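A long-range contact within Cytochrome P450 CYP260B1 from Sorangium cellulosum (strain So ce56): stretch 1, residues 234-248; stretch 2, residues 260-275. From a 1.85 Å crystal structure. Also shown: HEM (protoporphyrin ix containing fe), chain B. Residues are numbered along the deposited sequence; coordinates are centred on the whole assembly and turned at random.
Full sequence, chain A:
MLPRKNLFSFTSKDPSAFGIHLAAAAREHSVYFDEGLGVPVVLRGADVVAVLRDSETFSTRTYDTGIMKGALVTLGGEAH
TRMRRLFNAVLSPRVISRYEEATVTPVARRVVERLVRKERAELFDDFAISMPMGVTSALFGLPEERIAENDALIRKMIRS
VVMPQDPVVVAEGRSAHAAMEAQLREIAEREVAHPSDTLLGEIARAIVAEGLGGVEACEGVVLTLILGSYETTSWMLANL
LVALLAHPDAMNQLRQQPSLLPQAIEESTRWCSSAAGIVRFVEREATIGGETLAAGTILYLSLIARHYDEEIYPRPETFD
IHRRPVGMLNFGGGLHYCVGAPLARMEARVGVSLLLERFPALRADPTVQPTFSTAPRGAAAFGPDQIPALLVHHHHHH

Stretch 1 234-248: SWMLANLLVALLAHP
Stretch 2 260-275: LLPQAIEESTRWCSSA

Two helices of the same chain cross nearly at right angles in this contact. Helix 234-245, which begins earlier in the chain, and helix 261-271 have N-to-C directions 101° apart, and their axes approach to 9.0 Å. Together the two stretches bury 691 Å². Both helices keep regular i to i+4 backbone hydrogen bonding, with phi/psi near -65/-40. Cys272 (-150/64) leaves helical geometry, Ser273 is extended (-57/138), and Ser274 turns back to -85/-12. The register runs in opposite senses: the CA of Trp235 lies 5.5 Å from the CA of Ser274, the CA of Asn239 6.2 Å from the CA of Cys272, and the CA of Leu240 5.5 Å from the CA of Ser268.

The CA-to-CB bond of Trp235 points toward stretch 2, but its m rotamer (chi2 107°) leads the indole away, so the contact is made at the base of the side chain, where Trp235 CB meets Ser274 CB at 3.5 Å. Met236 starts out sideways and is fully extended (t, t, t), which carries its end across to helix 261-271. There Met236 CE packs 3.7 Å from Ile265 CG2 and 4.0 Å from Thr269 CG2, while Met236 SD lies 3.8 Å from HEM CBB. The same methionine thus touches the second helix and the heme. Its backbone also takes part in a bridge, because water 1 donates to Met236 O (2.7 Å from the water O) and to Ser268 OG (3.2 Å from the water O).

Asn239 supplies the one direct hydrogen bond between the stretches. The CA-to-CB bond of Asn239 points toward stretch 2; with chi1 m and chi2 near 1°, its amide reaches the residues that follow helix 261-271, and Asn239 ND2 donates to Cys272 O at 3.1 Å with an N-H...O angle of 140°. Asn239 ND2 also lies 3.5 Å from Ser274 CA, so the amide is closely packed against the turn.

Leu240 (t, p) leaves the backbone sideways and splays its two methyls over helix 261-271: Leu240 CD2 is 3.6 Å from Ile265 CG1, and Leu240 CD1 is 3.4 Å from Ser268 OG. That hydroxyl (chi1 p) donates to Ile265 O at 2.8 Å within its own helix.

Val242 (t) reaches the edge of the Trp271 indole, with Val242 CG1 4.5 Å from Trp271 CZ3. The small side chain of Ala243 permits close packing, with Ala243 CB 3.7 Å from Ser268 CB and 4.0 Å from Trp271 CE3. Leu244 (m, t) extends the apolar packing to the start of stretch 2, with Leu244 CD1 4.3 Å from Leu261 CD1.

His247 (phi/psi -133/73) follows the helix and sits at the N-cap position of the next. Its ring (m, chi2 93°) is fixed by His247 ND1 donating to Ala243 O at 2.7 Å and 168°. Thus oriented, it turns its edge to one face of Trp271 (t, chi2 74°): His247 CE1 lies 3.4 Å from Trp271 CH2, the imidazole and six-membered ring centroids are 4.7 Å apart, and the planes meet at 81°.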

ATOM      1  N   SER A 234      -5.098   1.958  -3.739  1.00 14.32           N
ATOM      2  CA  SER A 234      -6.052   1.219  -4.547  1.00 16.27           C
ATOM      3  C   SER A 234      -6.098  -0.292  -4.218  1.00 13.94           C
ATOM      4  O   SER A 234      -7.213  -0.823  -4.046  1.00 14.95           O
ATOM      5  CB  SER A 234      -5.709   1.402  -6.045  1.00 18.21           C
ATOM      6  OG  SER A 234      -5.997   2.761  -6.425  1.00 26.00           O
ATOM      7  N   TRP A 235      -4.957  -0.858  -3.929  1.00 14.06           N
ATOM      8  CA  TRP A 235      -4.895  -2.359  -3.658  1.00 15.06           C
ATOM      9  C   TRP A 235      -5.435  -2.630  -2.275  1.00 17.32           C
ATOM     10  O   TRP A 235      -6.207  -3.613  -2.074  1.00 15.91           O
ATOM     11  CB  TRP A 235      -3.584  -2.945  -3.948  1.00 17.49           C
ATOM     12  CG  TRP A 235      -3.331  -2.935  -5.411  1.00 21.98           C
ATOM     13  CD1 TRP A 235      -2.451  -2.105  -6.105  1.00 25.73           C
ATOM     14  CD2 TRP A 235      -4.019  -3.702  -6.392  1.00 27.46           C
ATOM     15  NE1 TRP A 235      -2.576  -2.327  -7.450  1.00 25.19           N
ATOM     16  CE2 TRP A 235      -3.497  -3.328  -7.652  1.00 26.37           C
ATOM     17  CE3 TRP A 235      -5.022  -4.683  -6.328  1.00 27.21           C
ATOM     18  CZ2 TRP A 235      -4.012  -3.852  -8.845  1.00 30.69           C
ATOM     19  CZ3 TRP A 235      -5.495  -5.250  -7.506  1.00 29.57           C
ATOM     20  CH2 TRP A 235      -5.015  -4.814  -8.748  1.00 31.45           C
ATOM     21  N   MET A 236      -5.187  -1.712  -1.320  1.00 16.45           N
ATOM     22  CA  MET A 236      -5.840  -1.846   0.021  1.00 17.10           C
ATOM     23  C   MET A 236      -7.330  -1.717  -0.022  1.00 17.48           C
ATOM     24  O   MET A 236      -8.082  -2.513   0.589  1.00 13.82           O
ATOM     25  CB  MET A 236      -5.265  -0.827   1.020  1.00 18.07           C
ATOM     26  CG  MET A 236      -6.070  -0.746   2.363  1.00 19.78           C
ATOM     27  SD  MET A 236      -5.022   0.032   3.630  1.00 21.99           S
ATOM     28  CE  MET A 236      -6.082  -0.238   5.064  1.00 21.07           C
ATOM     29  N   LEU A 237      -7.811  -0.718  -0.767  1.00 15.13           N
ATOM     30  CA  LEU A 237      -9.233  -0.577  -0.943  1.00 16.80           C
ATOM     31  C   LEU A 237      -9.821  -1.744  -1.684  1.00 14.38           C
ATOM     32  O   LEU A 237     -10.900  -2.215  -1.287  1.00 15.59           O
ATOM     33  CB  LEU A 237      -9.589   0.737  -1.641  1.00 16.87           C
ATOM     34  CG  LEU A 237      -9.273   2.085  -0.910  1.00 20.12           C
ATOM     35  CD1 LEU A 237      -9.522   3.280  -1.849  1.00 22.21           C
ATOM     36  CD2 LEU A 237     -10.099   2.171   0.334  1.00 21.23           C
ATOM     37  N   ALA A 238      -9.130  -2.241  -2.713  1.00 14.00           N
ATOM     38  CA  ALA A 238      -9.625  -3.321  -3.483  1.00 14.97           C
ATOM     39  C   ALA A 238      -9.835  -4.546  -2.561  1.00 16.18           C
ATOM     40  O   ALA A 238     -10.889  -5.161  -2.553  1.00 15.94           O
ATOM     41  CB  ALA A 238      -8.669  -3.722  -4.602  1.00 14.08           C
ATOM     42  N   ASN A 239      -8.838  -4.885  -1.764  1.00 15.97           N
ATOM     43  CA  ASN A 239      -8.968  -6.119  -0.965  1.00 15.80           C
ATOM     44  C   ASN A 239      -9.868  -5.977   0.248  1.00 16.56           C
ATOM     45  O   ASN A 239     -10.448  -6.948   0.699  1.00 16.46           O
ATOM     46  CB  ASN A 239      -7.600  -6.553  -0.552  1.00 16.81           C
ATOM     47  CG  ASN A 239      -6.742  -6.999  -1.727  1.00 16.93           C
ATOM     48  OD1 ASN A 239      -7.146  -6.969  -2.888  1.00 22.11           O
ATOM     49  ND2 ASN A 239      -5.594  -7.471  -1.418  1.00 16.70           N
ATOM     50  N   LEU A 240     -10.140  -4.744   0.698  1.00 15.43           N
ATOM     51  CA  LEU A 240     -11.138  -4.485   1.680  1.00 15.95           C
ATOM     52  C   LEU A 240     -12.501  -4.758   1.104  1.00 17.75           C
ATOM     53  O   LEU A 240     -13.353  -5.467   1.675  1.00 17.63           O
ATOM     54  CB  LEU A 240     -11.005  -3.042   2.191  1.00 15.60           C
ATOM     55  CG  LEU A 240     -12.083  -2.556   3.123  1.00 15.18           C
ATOM     56  CD1 LEU A 240     -12.330  -3.489   4.262  1.00 17.93           C
ATOM     57  CD2 LEU A 240     -11.860  -1.091   3.567  1.00 16.78           C
ATOM     58  N   LEU A 241     -12.739  -4.263  -0.108  1.00 18.14           N
ATOM     59  CA  LEU A 241     -13.999  -4.508  -0.695  1.00 17.14           C
ATOM     60  C   LEU A 241     -14.177  -6.032  -0.956  1.00 17.23           C
ATOM     61  O   LEU A 241     -15.264  -6.499  -0.809  1.00 19.41           O
ATOM     62  CB  LEU A 241     -14.111  -3.757  -2.004  1.00 18.64           C
ATOM     63  CG  LEU A 241     -14.331  -2.253  -1.766  1.00 20.69           C
ATOM     64  CD1 LEU A 241     -14.266  -1.643  -3.135  1.00 25.36           C
ATOM     65  CD2 LEU A 241     -15.593  -1.883  -1.089  1.00 24.25           C
ATOM     66  N   VAL A 242     -13.131  -6.712  -1.370  1.00 16.05           N
ATOM     67  CA  VAL A 242     -13.202  -8.174  -1.581  1.00 18.31           C
ATOM     68  C   VAL A 242     -13.677  -8.821  -0.296  1.00 19.09           C
ATOM     69  O   VAL A 242     -14.661  -9.608  -0.287  1.00 19.98           O
ATOM     70  CB  VAL A 242     -11.882  -8.762  -2.068  1.00 20.07           C
ATOM     71  CG1 VAL A 242     -11.836 -10.322  -1.970  1.00 22.22           C
ATOM     72  CG2 VAL A 242     -11.574  -8.356  -3.518  1.00 22.60           C
ATOM     73  N   ALA A 243     -12.997  -8.498   0.772  1.00 18.53           N
ATOM     74  CA  ALA A 243     -13.282  -9.089   2.107  1.00 20.34           C
ATOM     75  C   ALA A 243     -14.660  -8.807   2.508  1.00 19.47           C
ATOM     76  O   ALA A 243     -15.334  -9.702   3.085  1.00 23.58           O
ATOM     77  CB  ALA A 243     -12.332  -8.555   3.133  1.00 18.71           C
ATOM     78  N   LEU A 244     -15.137  -7.566   2.321  1.00 19.38           N
ATOM     79  CA  LEU A 244     -16.514  -7.286   2.691  1.00 21.02           C
ATOM     80  C   LEU A 244     -17.550  -7.982   1.780  1.00 20.99           C
ATOM     81  O   LEU A 244     -18.478  -8.641   2.276  1.00 25.85           O
ATOM     82  CB  LEU A 244     -16.839  -5.768   2.743  1.00 23.91           C
ATOM     83  CG  LEU A 244     -15.961  -5.087   3.825  1.00 28.63           C
ATOM     84  CD1 LEU A 244     -16.216  -3.609   3.866  1.00 28.69           C
ATOM     85  CD2 LEU A 244     -16.098  -5.669   5.233  1.00 28.53           C
ATOM     86  N   LEU A 245     -17.436  -7.821   0.469  1.00 20.31           N
ATOM     87  CA  LEU A 245     -18.396  -8.414  -0.446  1.00 23.58           C
ATOM     88  C   LEU A 245     -18.384  -9.937  -0.375  1.00 24.08           C
ATOM     89  O   LEU A 245     -19.433 -10.569  -0.577  1.00 24.09           O
ATOM     90  CB  LEU A 245     -18.138  -8.007  -1.855  1.00 25.70           C
ATOM     91  CG  LEU A 245     -18.189  -6.507  -2.202  1.00 27.79           C
ATOM     92  CD1 LEU A 245     -17.749  -6.302  -3.643  1.00 30.80           C
ATOM     93  CD2 LEU A 245     -19.563  -5.959  -1.981  1.00 28.37           C
ATOM     94  N   ALA A 246     -17.247 -10.533  -0.061  1.00 25.55           N
ATOM     95  CA  ALA A 246     -17.173 -12.004   0.074  1.00 25.52           C
ATOM     96  C   ALA A 246     -17.792 -12.516   1.414  1.00 24.03           C
ATOM     97  O   ALA A 246     -17.852 -13.737   1.620  1.00 27.52           O
ATOM     98  CB  ALA A 246     -15.739 -12.498  -0.035  1.00 23.36           C
ATOM     99  N   HIS A 247     -18.197 -11.655   2.314  1.00 22.43           N
ATOM    100  CA  HIS A 247     -18.634 -12.099   3.684  1.00 23.39           C
ATOM    101  C   HIS A 247     -19.885 -11.415   3.969  1.00 24.32           C
ATOM    102  O   HIS A 247     -19.968 -10.447   4.729  1.00 28.34           O
ATOM    103  CB  HIS A 247     -17.540 -11.943   4.789  1.00 22.87           C
ATOM    104  CG  HIS A 247     -16.319 -12.755   4.507  1.00 23.17           C
ATOM    105  ND1 HIS A 247     -15.237 -12.252   3.851  1.00 21.46           N
ATOM    106  CD2 HIS A 247     -16.049 -14.066   4.709  1.00 22.25           C
ATOM    107  CE1 HIS A 247     -14.331 -13.193   3.686  1.00 25.72           C
ATOM    108  NE2 HIS A 247     -14.806 -14.314   4.192  1.00 21.53           N
ATOM    109  N   PRO A 248     -20.957 -11.871   3.300  1.00 29.29           N
ATOM    110  CA  PRO A 248     -22.172 -11.192   3.615  1.00 32.11           C
ATOM    111  C   PRO A 248     -22.602 -11.264   5.109  1.00 29.85           C
ATOM    112  O   PRO A 248     -23.348 -10.428   5.512  1.00 28.54           O
ATOM    113  CB  PRO A 248     -23.209 -11.915   2.694  1.00 30.00           C
ATOM    114  CG  PRO A 248     -22.643 -13.249   2.566  1.00 35.32           C
ATOM    115  CD  PRO A 248     -21.178 -12.940   2.320  1.00 30.40           C
ATOM    116  N   LEU A 260     -17.777  -0.817  13.951  1.00 25.01           N
ATOM    117  CA  LEU A 260     -16.946  -1.982  13.749  1.00 28.56           C
ATOM    118  C   LEU A 260     -16.071  -1.935  12.471  1.00 23.03           C
ATOM    119  O   LEU A 260     -15.316  -2.821  12.222  1.00 22.10           O
ATOM    120  CB  LEU A 260     -17.802  -3.227  13.656  1.00 29.77           C
ATOM    121  CG  LEU A 260     -18.609  -3.649  14.863  1.00 37.00           C
ATOM    122  CD1 LEU A 260     -19.579  -4.729  14.397  1.00 33.56           C
ATOM    123  CD2 LEU A 260     -17.737  -4.194  15.952  1.00 34.17           C
ATOM    124  N   LEU A 261     -16.275  -0.924  11.639  1.00 26.67           N
ATOM    125  CA  LEU A 261     -15.576  -0.878  10.376  1.00 24.07           C
ATOM    126  C   LEU A 261     -14.018  -0.857  10.545  1.00 19.84           C
ATOM    127  O   LEU A 261     -13.324  -1.615   9.872  1.00 21.08           O
ATOM    128  CB  LEU A 261     -16.108   0.246   9.439  1.00 21.99           C
ATOM    129  CG  LEU A 261     -15.462   0.239   8.050  1.00 22.24           C
ATOM    130  CD1 LEU A 261     -15.668  -1.047   7.242  1.00 20.81           C
ATOM    131  CD2 LEU A 261     -15.965   1.399   7.241  1.00 23.39           C
ATOM    132  N   PRO A 262     -13.483  -0.048  11.457  1.00 20.02           N
ATOM    133  CA  PRO A 262     -12.011  -0.044  11.627  1.00 18.66           C
ATOM    134  C   PRO A 262     -11.430  -1.390  11.970  1.00 18.68           C
ATOM    135  O   PRO A 262     -10.362  -1.789  11.380  1.00 18.62           O
ATOM    136  CB  PRO A 262     -11.776   1.017  12.715  1.00 20.81           C
ATOM    137  CG  PRO A 262     -12.999   1.924  12.652  1.00 20.29           C
ATOM    138  CD  PRO A 262     -14.139   1.023  12.273  1.00 21.50           C
ATOM    139  N   GLN A 263     -12.090  -2.131  12.866  1.00 18.51           N
ATOM    140  CA  GLN A 263     -11.504  -3.430  13.162  1.00 19.99           C
ATOM    141  C   GLN A 263     -11.759  -4.454  12.023  1.00 17.36           C
ATOM    142  O   GLN A 263     -10.976  -5.402  11.842  1.00 17.20           O
ATOM    143  CB  GLN A 263     -12.048  -3.918  14.523  1.00 22.92           C
ATOM    144  CG  GLN A 263     -13.481  -4.393  14.431  1.00 28.26           C
ATOM    145  CD  GLN A 263     -14.105  -4.570  15.809  1.00 30.30           C
ATOM    146  OE1 GLN A 263     -14.101  -3.634  16.564  1.00 29.83           O
ATOM    147  NE2 GLN A 263     -14.589  -5.764  16.134  1.00 28.53           N
ATOM    148  N   ALA A 264     -12.845  -4.284  11.266  1.00 18.33           N
ATOM    149  CA  ALA A 264     -13.088  -5.024  10.043  1.00 18.44           C
ATOM    150  C   ALA A 264     -11.982  -4.768   9.042  1.00 17.63           C
ATOM    151  O   ALA A 264     -11.529  -5.710   8.358  1.00 18.48           O
ATOM    152  CB  ALA A 264     -14.455  -4.734   9.439  1.00 21.54           C
ATOM    153  N   ILE A 265     -11.533  -3.521   8.929  1.00 17.50           N
ATOM    154  CA  ILE A 265     -10.436  -3.219   8.074  1.00 16.04           C
ATOM    155  C   ILE A 265      -9.161  -3.935   8.482  1.00 15.87           C
ATOM    156  O   ILE A 265      -8.401  -4.446   7.633  1.00 15.73           O
ATOM    157  CB  ILE A 265     -10.282  -1.640   7.902  1.00 15.49           C
ATOM    158  CG1 ILE A 265     -11.506  -1.073   7.137  1.00 18.00           C
ATOM    159  CG2 ILE A 265      -8.947  -1.308   7.234  1.00 18.10           C
ATOM    160  CD1 ILE A 265     -11.550   0.468   7.152  1.00 18.46           C
ATOM    161  N   GLU A 266      -8.861  -3.967   9.787  1.00 16.32           N
ATOM    162  CA  GLU A 266      -7.679  -4.623  10.282  1.00 15.52           C
ATOM    163  C   GLU A 266      -7.762  -6.107   9.917  1.00 16.20           C
ATOM    164  O   GLU A 266      -6.818  -6.681   9.386  1.00 17.59           O
ATOM    165  CB  GLU A 266      -7.520  -4.457  11.802  1.00 17.61           C
ATOM    166  CG  GLU A 266      -7.208  -2.995  12.262  1.00 20.47           C
ATOM    167  CD  GLU A 266      -5.967  -2.472  11.512  1.00 21.76           C
ATOM    168  OE1 GLU A 266      -4.828  -2.925  11.810  1.00 21.79           O
ATOM    169  OE2 GLU A 266      -6.135  -1.640  10.582  1.00 21.38           O
ATOM    170  N   GLU A 267      -8.920  -6.683  10.086  1.00 16.75           N
ATOM    171  CA  GLU A 267      -9.066  -8.125   9.703  1.00 17.61           C
ATOM    172  C   GLU A 267      -8.941  -8.373   8.183  1.00 17.42           C
ATOM    173  O   GLU A 267      -8.291  -9.321   7.791  1.00 17.55           O
ATOM    174  CB  GLU A 267     -10.371  -8.658  10.245  1.00 18.25           C
ATOM    175  CG  GLU A 267     -10.726 -10.091   9.919  1.00 19.52           C
ATOM    176  CD  GLU A 267      -9.770 -11.146  10.440  1.00 17.12           C
ATOM    177  OE1 GLU A 267      -8.678 -10.881  10.888  1.00 18.29           O
ATOM    178  OE2 GLU A 267     -10.132 -12.352  10.349  1.00 20.97           O
ATOM    179  N   SER A 268      -9.405  -7.419   7.326  1.00 17.64           N
ATOM    180  CA  SER A 268      -9.213  -7.489   5.865  1.00 17.61           C
ATOM    181  C   SER A 268      -7.778  -7.457   5.516  1.00 17.56           C
ATOM    182  O   SER A 268      -7.320  -8.179   4.612  1.00 16.59           O
ATOM    183  CB  SER A 268     -10.026  -6.395   5.095  1.00 19.27           C
ATOM    184  OG  SER A 268      -9.396  -5.074   5.085  1.00 22.99           O
ATOM    185  N   THR A 269      -6.994  -6.668   6.266  1.00 15.65           N
ATOM    186  CA  THR A 269      -5.587  -6.614   5.970  1.00 15.85           C
ATOM    187  C   THR A 269      -4.849  -7.900   6.388  1.00 16.57           C
ATOM    188  O   THR A 269      -3.769  -8.156   5.870  1.00 20.17           O
ATOM    189  CB  THR A 269      -4.812  -5.375   6.474  1.00 16.29           C
ATOM    190  OG1 THR A 269      -4.713  -5.385   7.900  1.00 16.81           O
ATOM    191  CG2 THR A 269      -5.485  -4.123   5.974  1.00 15.41           C
ATOM    192  N   ARG A 270      -5.389  -8.638   7.345  1.00 15.13           N
ATOM    193  CA  ARG A 270      -4.763  -9.956   7.719  1.00 16.47           C
ATOM    194  C   ARG A 270      -5.192 -11.058   6.723  1.00 16.35           C
ATOM    195  O   ARG A 270      -4.355 -11.807   6.149  1.00 19.32           O
ATOM    196  CB  ARG A 270      -5.162 -10.356   9.139  1.00 18.40           C
ATOM    197  CG  ARG A 270      -4.544 -11.680   9.571  1.00 19.77           C
ATOM    198  CD  ARG A 270      -5.261 -12.283  10.736  1.00 19.46           C
ATOM    199  NE  ARG A 270      -6.535 -12.711  10.295  1.00 21.45           N
ATOM    200  CZ  ARG A 270      -6.772 -13.783   9.566  1.00 18.72           C
ATOM    201  NH1 ARG A 270      -5.809 -14.591   9.188  1.00 21.29           N
ATOM    202  NH2 ARG A 270      -8.026 -14.059   9.293  1.00 18.95           N
ATOM    203  N   TRP A 271      -6.487 -11.143   6.522  1.00 18.75           N
ATOM    204  CA  TRP A 271      -7.082 -12.196   5.690  1.00 18.60           C
ATOM    205  C   TRP A 271      -6.736 -12.038   4.214  1.00 20.62           C
ATOM    206  O   TRP A 271      -6.575 -13.006   3.456  1.00 18.10           O
ATOM    207  CB  TRP A 271      -8.586 -12.120   5.854  1.00 20.70           C
ATOM    208  CG  TRP A 271      -9.310 -13.150   5.225  1.00 20.92           C
ATOM    209  CD1 TRP A 271      -9.407 -14.485   5.634  1.00 22.45           C
ATOM    210  CD2 TRP A 271     -10.049 -13.042   4.037  1.00 20.93           C
ATOM    211  NE1 TRP A 271     -10.134 -15.177   4.743  1.00 20.58           N
ATOM    212  CE2 TRP A 271     -10.531 -14.337   3.737  1.00 22.20           C
ATOM    213  CE3 TRP A 271     -10.282 -12.012   3.149  1.00 20.40           C
ATOM    214  CZ2 TRP A 271     -11.311 -14.601   2.598  1.00 25.32           C
ATOM    215  CZ3 TRP A 271     -11.065 -12.274   2.007  1.00 23.12           C
ATOM    216  CH2 TRP A 271     -11.559 -13.559   1.744  1.00 24.10           C
ATOM    217  N   CYS A 272      -6.589 -10.790   3.759  1.00 18.41           N
ATOM    218  CA  CYS A 272      -6.277 -10.565   2.328  1.00 19.12           C
ATOM    219  C   CYS A 272      -5.459  -9.288   2.177  1.00 18.88           C
ATOM    220  O   CYS A 272      -5.910  -8.316   1.542  1.00 17.64           O
ATOM    221  CB  CYS A 272      -7.576 -10.467   1.542  1.00 22.79           C
ATOM    222  SG  CYS A 272      -7.309 -10.634  -0.289  1.00 22.94           S
ATOM    223  N   SER A 273      -4.263  -9.303   2.741  1.00 16.98           N
ATOM    224  CA  SER A 273      -3.283  -8.198   2.523  1.00 17.79           C
ATOM    225  C   SER A 273      -2.959  -7.954   1.060  1.00 18.80           C
ATOM    226  O   SER A 273      -2.785  -8.923   0.311  1.00 18.52           O
ATOM    227  CB  SER A 273      -1.971  -8.487   3.148  1.00 17.33           C
ATOM    228  OG  SER A 273      -1.137  -7.320   3.022  1.00 19.67           O
ATOM    229  N   SER A 274      -2.870  -6.673   0.672  1.00 18.87           N
ATOM    230  CA  SER A 274      -2.419  -6.316  -0.659  1.00 19.84           C
ATOM    231  C   SER A 274      -0.921  -6.215  -0.828  1.00 20.85           C
ATOM    232  O   SER A 274      -0.453  -6.035  -1.955  1.00 21.75           O
ATOM    233  CB  SER A 274      -2.996  -4.986  -1.117  1.00 18.92           C
ATOM    234  OG  SER A 274      -2.865  -4.014  -0.126  1.00 21.80           O
ATOM    235  N   ALA A 275      -0.167  -6.208   0.271  1.00 18.11           N
ATOM    236  CA  ALA A 275       1.264  -6.042   0.222  1.00 15.75           C
ATOM    237  C   ALA A 275       1.847  -7.424   0.283  1.00 16.89           C
ATOM    238  O   ALA A 275       1.922  -7.996   1.350  1.00 18.75           O
ATOM    239  CB  ALA A 275       1.708  -5.331   1.455  1.00 17.68           C
TER
HETATM  240  CHA HEM B 401       6.703   2.295   3.814  1.00 15.08           C
HETATM  241  CHB HEM B 401       2.875  -0.495   2.718  1.00 15.47           C
HETATM  242  CHC HEM B 401       0.156   3.429   2.217  1.00 14.32           C
HETATM  243  CHD HEM B 401       4.147   6.076   2.346  1.00 14.41           C
HETATM  244  C1A HEM B 401       5.907   1.199   3.637  1.00 15.35           C
HETATM  245  C2A HEM B 401       6.305  -0.156   3.791  1.00 15.83           C
HETATM  246  C3A HEM B 401       5.218  -0.944   3.520  1.00 15.39           C
HETATM  247  C4A HEM B 401       4.171  -0.070   3.079  1.00 15.23           C
HETATM  248  CMA HEM B 401       5.187  -2.486   3.543  1.00 15.82           C
HETATM  249  CAA HEM B 401       7.650  -0.642   4.321  1.00 17.82           C
HETATM  250  CBA HEM B 401       8.697  -0.608   3.195  1.00 19.86           C
HETATM  251  CGA HEM B 401       9.958  -1.308   3.568  1.00 21.04           C
HETATM  252  O1A HEM B 401      10.193  -1.592   4.788  1.00 19.09           O
HETATM  253  O2A HEM B 401      10.685  -1.784   2.660  1.00 20.17           O
HETATM  254  C1B HEM B 401       1.834   0.306   2.440  1.00 15.54           C
HETATM  255  C2B HEM B 401       0.507  -0.205   2.231  1.00 15.48           C
HETATM  256  C3B HEM B 401      -0.268   0.932   2.105  1.00 16.04           C
HETATM  257  C4B HEM B 401       0.598   2.109   2.202  1.00 14.57           C
HETATM  258  CMB HEM B 401      -0.007  -1.650   2.101  1.00 18.58           C
HETATM  259  CAB HEM B 401      -1.681   0.843   1.823  1.00 16.21           C
HETATM  260  CBB HEM B 401      -2.501   1.739   1.387  1.00 20.82           C
HETATM  261  C1C HEM B 401       1.018   4.525   2.215  1.00 14.47           C
HETATM  262  C2C HEM B 401       0.539   5.869   2.104  1.00 13.96           C
HETATM  263  C3C HEM B 401       1.687   6.613   2.133  1.00 15.63           C
HETATM  264  C4C HEM B 401       2.817   5.745   2.208  1.00 16.82           C
HETATM  265  CMC HEM B 401      -0.936   6.170   1.988  1.00 13.42           C
HETATM  266  CAC HEM B 401       1.814   8.082   2.078  1.00 18.30           C
HETATM  267  CBC HEM B 401       0.852   8.862   2.549  1.00 22.02           C
HETATM  268  C1D HEM B 401       5.147   5.210   2.771  1.00 16.05           C
HETATM  269  C2D HEM B 401       6.517   5.738   3.008  1.00 16.38           C
HETATM  270  C3D HEM B 401       7.236   4.697   3.407  1.00 17.25           C
HETATM  271  C4D HEM B 401       6.302   3.560   3.445  1.00 15.92           C
HETATM  272  CMD HEM B 401       7.031   7.142   2.754  1.00 15.56           C
HETATM  273  CAD HEM B 401       8.704   4.675   3.864  1.00 16.95           C
HETATM  274  CBD HEM B 401       8.728   4.847   5.371  1.00 18.34           C
HETATM  275  CGD HEM B 401      10.150   4.879   5.947  1.00 20.70           C
HETATM  276  O1D HEM B 401      11.143   4.383   5.331  1.00 20.18           O
HETATM  277  O2D HEM B 401      10.373   5.401   7.091  1.00 21.84           O
HETATM  278  NA  HEM B 401       4.561   1.217   3.214  1.00 14.70           N
HETATM  279  NB  HEM B 401       1.800   1.655   2.543  1.00 15.11           N
HETATM  280  NC  HEM B 401       2.335   4.452   2.337  1.00 14.26           N
HETATM  281  ND  HEM B 401       5.072   3.881   3.028  1.00 14.83           N
HETATM  282 FE   HEM B 401       3.470   2.801   2.826  1.00 15.68          FE
HETATM  283  O   HOH W   1      -7.405  -3.932   2.824  1.00 23.55           O
HETATM  284  O   HOH W   2       3.999   2.569   0.605  1.00 18.48           O